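Local coordinates for protein 2-hydroxyisobutyryl-CoA synthetase (Aquincola tertiaricarbonis, PDB 6HDY) that is a synthetase of the AMP-binding (ANL) superfamily, with a large AMP-binding domain and a smaller C-terminal domain, at residues L247-E252 with A270-C275. Sequence-based numbering, arbitrary orientation.
With 8LQ ([[(2~{R},3~{S},4~{R},5~{R})-5-(6-aminopurin-9-yl)-3,4-bis(oxidanyl)oxolan-2-yl]methoxy-oxidanyl-phosphoryl] (3~{S})-3-oxidanylbutanoate), chain C; 3HL ((3S)-3-hydroxybutanoic acid), chain B.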
ATOM      1  N   LEU A 247      17.504  -2.114  10.170  1.00 37.42           N
ATOM      2  CA  LEU A 247      16.674  -1.186   9.425  1.00 34.72           C
ATOM      3  C   LEU A 247      17.423  -1.031   8.103  1.00 35.62           C
ATOM      4  O   LEU A 247      18.640  -0.862   8.122  1.00 36.32           O
ATOM      5  CB  LEU A 247      16.555   0.175  10.141  1.00 34.94           C
ATOM      6  CG  LEU A 247      15.933   0.166  11.538  1.00 40.28           C
ATOM      7  CD1 LEU A 247      17.029   0.163  12.611  1.00 41.79           C
ATOM      8  CD2 LEU A 247      15.017   1.381  11.737  1.00 41.93           C
ATOM      9  N   PHE A 248      16.729  -1.171   6.974  1.00 29.99           N
ATOM     10  CA  PHE A 248      17.355  -1.050   5.657  1.00 30.06           C
ATOM     11  C   PHE A 248      16.593  -0.037   4.849  1.00 32.46           C
ATOM     12  O   PHE A 248      15.375  -0.044   4.860  1.00 32.73           O
ATOM     13  CB  PHE A 248      17.568  -2.400   4.961  1.00 31.59           C
ATOM     14  CG  PHE A 248      16.356  -3.142   4.437  1.00 31.90           C
ATOM     15  CD1 PHE A 248      15.520  -3.839   5.304  1.00 34.04           C
ATOM     16  CD2 PHE A 248      16.143  -3.276   3.063  1.00 32.27           C
ATOM     17  CE1 PHE A 248      14.437  -4.578   4.809  1.00 33.98           C
ATOM     18  CE2 PHE A 248      15.064  -4.019   2.571  1.00 33.87           C
ATOM     19  CZ  PHE A 248      14.204  -4.638   3.448  1.00 32.24           C
ATOM     20  N   PHE A 249      17.302   0.910   4.268  1.00 29.03           N
ATOM     21  CA  PHE A 249      16.679   2.068   3.638  1.00 28.72           C
ATOM     22  C   PHE A 249      17.100   2.309   2.214  1.00 32.29           C
ATOM     23  O   PHE A 249      18.248   2.042   1.824  1.00 32.87           O
ATOM     24  CB  PHE A 249      17.029   3.366   4.452  1.00 31.13           C
ATOM     25  CG  PHE A 249      16.855   3.354   5.963  1.00 33.24           C
ATOM     26  CD1 PHE A 249      15.596   3.184   6.538  1.00 33.84           C
ATOM     27  CD2 PHE A 249      17.944   3.589   6.810  1.00 36.04           C
ATOM     28  CE1 PHE A 249      15.438   3.201   7.927  1.00 35.38           C
ATOM     29  CE2 PHE A 249      17.781   3.602   8.202  1.00 37.80           C
ATOM     30  CZ  PHE A 249      16.531   3.429   8.750  1.00 34.73           C
ATOM     31  N   SER A 250      16.185   2.938   1.478  1.00 28.20           N
ATOM     32  CA  SER A 250      16.388   3.418   0.114  1.00 28.11           C
ATOM     33  C   SER A 250      15.529   4.666  -0.085  1.00 32.44           C
ATOM     34  O   SER A 250      14.667   4.965   0.751  1.00 31.94           O
ATOM     35  CB  SER A 250      16.040   2.330  -0.899  1.00 27.79           C
ATOM     36  OG  SER A 250      14.641   2.243  -1.070  1.00 31.96           O
ATOM     37  N   GLY A 251      15.794   5.406  -1.156  1.00 30.18           N
ATOM     38  CA  GLY A 251      14.978   6.557  -1.503  1.00 29.60           C
ATOM     39  C   GLY A 251      15.675   7.891  -1.503  1.00 36.46           C
ATOM     40  O   GLY A 251      15.253   8.794  -2.223  1.00 37.58           O
ATOM     41  N   GLU A 252      16.747   8.026  -0.703  1.00 32.27           N
ATOM     42  CA  GLU A 252      17.468   9.288  -0.517  1.00 32.64           C
ATOM     43  C   GLU A 252      18.741   9.023   0.294  1.00 36.78           C
ATOM     44  O   GLU A 252      18.797   8.004   0.972  1.00 36.27           O
ATOM     45  CB  GLU A 252      16.576  10.273   0.295  1.00 34.07           C
ATOM     46  CG  GLU A 252      16.038   9.656   1.585  1.00 34.34           C
ATOM     47  CD  GLU A 252      15.413  10.585   2.600  1.00 37.91           C
ATOM     48  OE1 GLU A 252      15.099  11.740   2.250  1.00 42.23           O
ATOM     49  OE2 GLU A 252      15.208  10.144   3.747  1.00 39.75           O
ATOM     50  N   ALA A 270      20.084  -0.986  16.699  1.00 47.72           N
ATOM     51  CA  ALA A 270      20.108  -1.947  15.595  1.00 45.21           C
ATOM     52  C   ALA A 270      21.092  -1.500  14.529  1.00 48.24           C
ATOM     53  O   ALA A 270      21.628  -0.400  14.639  1.00 49.45           O
ATOM     54  CB  ALA A 270      18.702  -2.070  14.999  1.00 43.09           C
ATOM     55  N   LYS A 271      21.354  -2.346  13.516  1.00 43.67           N
ATOM     56  CA  LYS A 271      22.241  -2.011  12.393  1.00 42.97           C
ATOM     57  C   LYS A 271      21.435  -1.339  11.292  1.00 43.06           C
ATOM     58  O   LYS A 271      20.259  -1.647  11.123  1.00 39.62           O
ATOM     59  CB  LYS A 271      22.934  -3.263  11.833  1.00 46.08           C
ATOM     60  CG  LYS A 271      24.119  -3.710  12.680  1.00 68.43           C
ATOM     61  CD  LYS A 271      24.871  -4.870  12.058  1.00 79.59           C
ATOM     62  CE  LYS A 271      25.995  -4.443  11.152  1.00 91.38           C
ATOM     63  NZ  LYS A 271      27.069  -5.464  11.131  1.00106.94           N
ATOM     64  N   VAL A 272      22.072  -0.417  10.549  1.00 39.79           N
ATOM     65  CA  VAL A 272      21.444   0.291   9.443  1.00 36.50           C
ATOM     66  C   VAL A 272      22.100  -0.168   8.144  1.00 39.08           C
ATOM     67  O   VAL A 272      23.314  -0.293   8.090  1.00 38.03           O
ATOM     68  CB  VAL A 272      21.478   1.838   9.635  1.00 39.77           C
ATOM     69  CG1 VAL A 272      21.245   2.575   8.313  1.00 37.54           C
ATOM     70  CG2 VAL A 272      20.450   2.282  10.675  1.00 39.33           C
ATOM     71  N   TYR A 273      21.291  -0.466   7.112  1.00 35.16           N
ATOM     72  CA  TYR A 273      21.815  -0.848   5.805  1.00 33.56           C
ATOM     73  C   TYR A 273      21.345   0.103   4.756  1.00 36.42           C
ATOM     74  O   TYR A 273      20.196   0.530   4.801  1.00 36.79           O
ATOM     75  CB  TYR A 273      21.442  -2.286   5.441  1.00 33.26           C
ATOM     76  CG  TYR A 273      22.043  -3.276   6.406  1.00 35.97           C
ATOM     77  CD1 TYR A 273      23.427  -3.363   6.573  1.00 40.34           C
ATOM     78  CD2 TYR A 273      21.238  -4.041   7.241  1.00 35.26           C
ATOM     79  CE1 TYR A 273      23.990  -4.244   7.491  1.00 43.26           C
ATOM     80  CE2 TYR A 273      21.790  -4.951   8.141  1.00 37.02           C
ATOM     81  CZ  TYR A 273      23.166  -5.058   8.253  1.00 46.12           C
ATOM     82  OH  TYR A 273      23.717  -5.922   9.161  1.00 42.67           O
ATOM     83  N   ASP A 274      22.242   0.447   3.825  1.00 31.61           N
ATOM     84  CA  ASP A 274      21.962   1.321   2.697  1.00 30.74           C
ATOM     85  C   ASP A 274      21.716   0.446   1.455  1.00 33.98           C
ATOM     86  O   ASP A 274      22.423  -0.547   1.247  1.00 31.67           O
ATOM     87  CB  ASP A 274      23.139   2.285   2.462  1.00 32.74           C
ATOM     88  CG  ASP A 274      22.886   3.502   1.570  1.00 39.73           C
ATOM     89  OD1 ASP A 274      21.711   3.909   1.421  1.00 39.62           O
ATOM     90  OD2 ASP A 274      23.872   4.103   1.099  1.00 41.95           O
ATOM     91  N   CYS A 275      20.668   0.790   0.682  1.00 29.69           N
ATOM     92  CA  CYS A 275      20.332   0.156  -0.596  1.00 28.66           C
ATOM     93  C   CYS A 275      19.595   1.161  -1.481  1.00 30.67           C
ATOM     94  O   CYS A 275      19.173   2.204  -0.993  1.00 27.55           O
ATOM     95  CB  CYS A 275      19.552  -1.159  -0.436  1.00 28.12           C
ATOM     96  SG  CYS A 275      17.854  -0.975   0.168  1.00 31.42           S
TER
HETATM   97  N9  8LQ C 502      18.194   7.596  -3.955  1.00 38.02           N
HETATM   98  C8  8LQ C 502      17.536   6.427  -3.889  1.00 39.25           C
HETATM   99  N7  8LQ C 502      18.173   5.626  -3.041  1.00 39.26           N
HETATM  100  C5  8LQ C 502      19.252   6.288  -2.590  1.00 39.51           C
HETATM  101  C6  8LQ C 502      20.211   5.991  -1.685  1.00 36.41           C
HETATM  102  N6  8LQ C 502      20.193   4.795  -1.119  1.00 30.16           N
HETATM  103  N1  8LQ C 502      21.194   6.861  -1.381  1.00 38.77           N
HETATM  104  C2  8LQ C 502      21.225   8.127  -1.970  1.00 35.87           C
HETATM  105  N3  8LQ C 502      20.190   8.438  -2.840  1.00 36.00           N
HETATM  106  C4  8LQ C 502      19.254   7.512  -3.155  1.00 38.60           C
HETATM  107  CAA 8LQ C 502      12.560   2.814  -5.473  0.50 17.86           C
HETATM  108  CAZ 8LQ C 502      13.788   3.035  -4.551  0.50 21.54           C
HETATM  109  OAE 8LQ C 502      13.350   3.466  -3.266  0.50 17.92           O
HETATM  110  CAL 8LQ C 502      14.766   4.086  -5.113  0.50 28.86           C
HETATM  111  CAS 8LQ C 502      14.045   5.413  -5.382  0.50 38.33           C
HETATM  112  OAC 8LQ C 502      13.791   6.172  -4.451  0.50 40.65           O
HETATM  113  OAQ 8LQ C 502      13.652   5.617  -6.691  1.00 43.29           O
HETATM  114  PBC 8LQ C 502      13.156   7.035  -7.240  1.00 41.42           P
HETATM  115  OAH 8LQ C 502      11.817   7.328  -6.438  1.00 41.96           O
HETATM  116  OAD 8LQ C 502      12.964   7.062  -8.701  1.00 50.88           O
HETATM  117  O5' 8LQ C 502      14.307   8.036  -6.829  1.00 37.90           O
HETATM  118  C5' 8LQ C 502      15.629   7.694  -7.239  1.00 34.53           C
HETATM  119  C4' 8LQ C 502      16.597   8.733  -6.734  1.00 32.16           C
HETATM  120  O4' 8LQ C 502      16.530   8.788  -5.284  1.00 31.98           O
HETATM  121  C3' 8LQ C 502      17.950   8.254  -7.049  1.00 32.79           C
HETATM  122  O3' 8LQ C 502      18.324   8.649  -8.399  1.00 32.30           O
HETATM  123  C2' 8LQ C 502      18.769   8.973  -5.975  1.00 34.30           C
HETATM  124  O2' 8LQ C 502      18.928  10.414  -6.286  1.00 35.31           O
HETATM  125  C1' 8LQ C 502      17.870   8.812  -4.771  1.00 31.59           C
HETATM  126  CA  3HL B 501      13.879   4.495  -5.116  0.50 32.78           C
HETATM  127  CB  3HL B 501      12.945   3.702  -6.058  0.50 30.99           C
HETATM  128  OG1 3HL B 501      13.213   2.303  -6.075  0.50 33.96           O
HETATM  129  CG2 3HL B 501      11.505   3.857  -5.673  0.50 26.64           C
HETATM  130  C   3HL B 501      14.806   3.526  -4.423  0.50 31.86           C
HETATM  131  OA  3HL B 501      14.340   2.723  -3.626  0.50 33.11           O
HETATM  132  OB  3HL B 501      16.078   3.496  -4.894  0.50 31.99           O
HETATM  133  O   HOH W   1      20.255   6.069   2.262  1.00 36.93           O
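L247, F248 and F249 pair in register with V272, Y273 and D274 as parallel neighbours in a beta-alpha-beta unit, joined through helix 258-268. Strand 271-274 is an edge strand, within this chain, of the five-stranded parallel sheet in the AMP-binding domain. Four backbone hydrogen bonds hold the pair: L247 N to K271 O, Y273 N to L247 O, F249 N to Y273 O, and C275 N to F249 O.

Apolar contacts cover both faces. On one face, V272 CG1 lies 3.6 Å from F249 CE2, with the two side chains crossing obliquely. L247 CD1 touches A270 CB on the same face, and helix 258-268 covers L247, F249 and V272. On the other face, F248 CB meets Y273 CB at 3.9 Å. With F248 CG between its backbone N and carbonyl carbon (chi1 71°), the ring leads away from strand 271-274, and its CD2 edge meets C275 SG at 4.1 Å.

Polar groups at the C-terminal ends of the strands meet the ligands. 8LQ and 3HL overlap in the model and are alternative occupants. S250 OG lies 2.8 Å from OAE of 8LQ or 2.6 Å from OA of 3HL, and also hydrogen-bonds Y219 OH. D274 OD2 is held by S256. A water donates to D274 OD1 and E252 O. The adenine amino N6 of 8LQ donates to D274 OD1 at 3.1 Å and to C275 O at 2.8 Å.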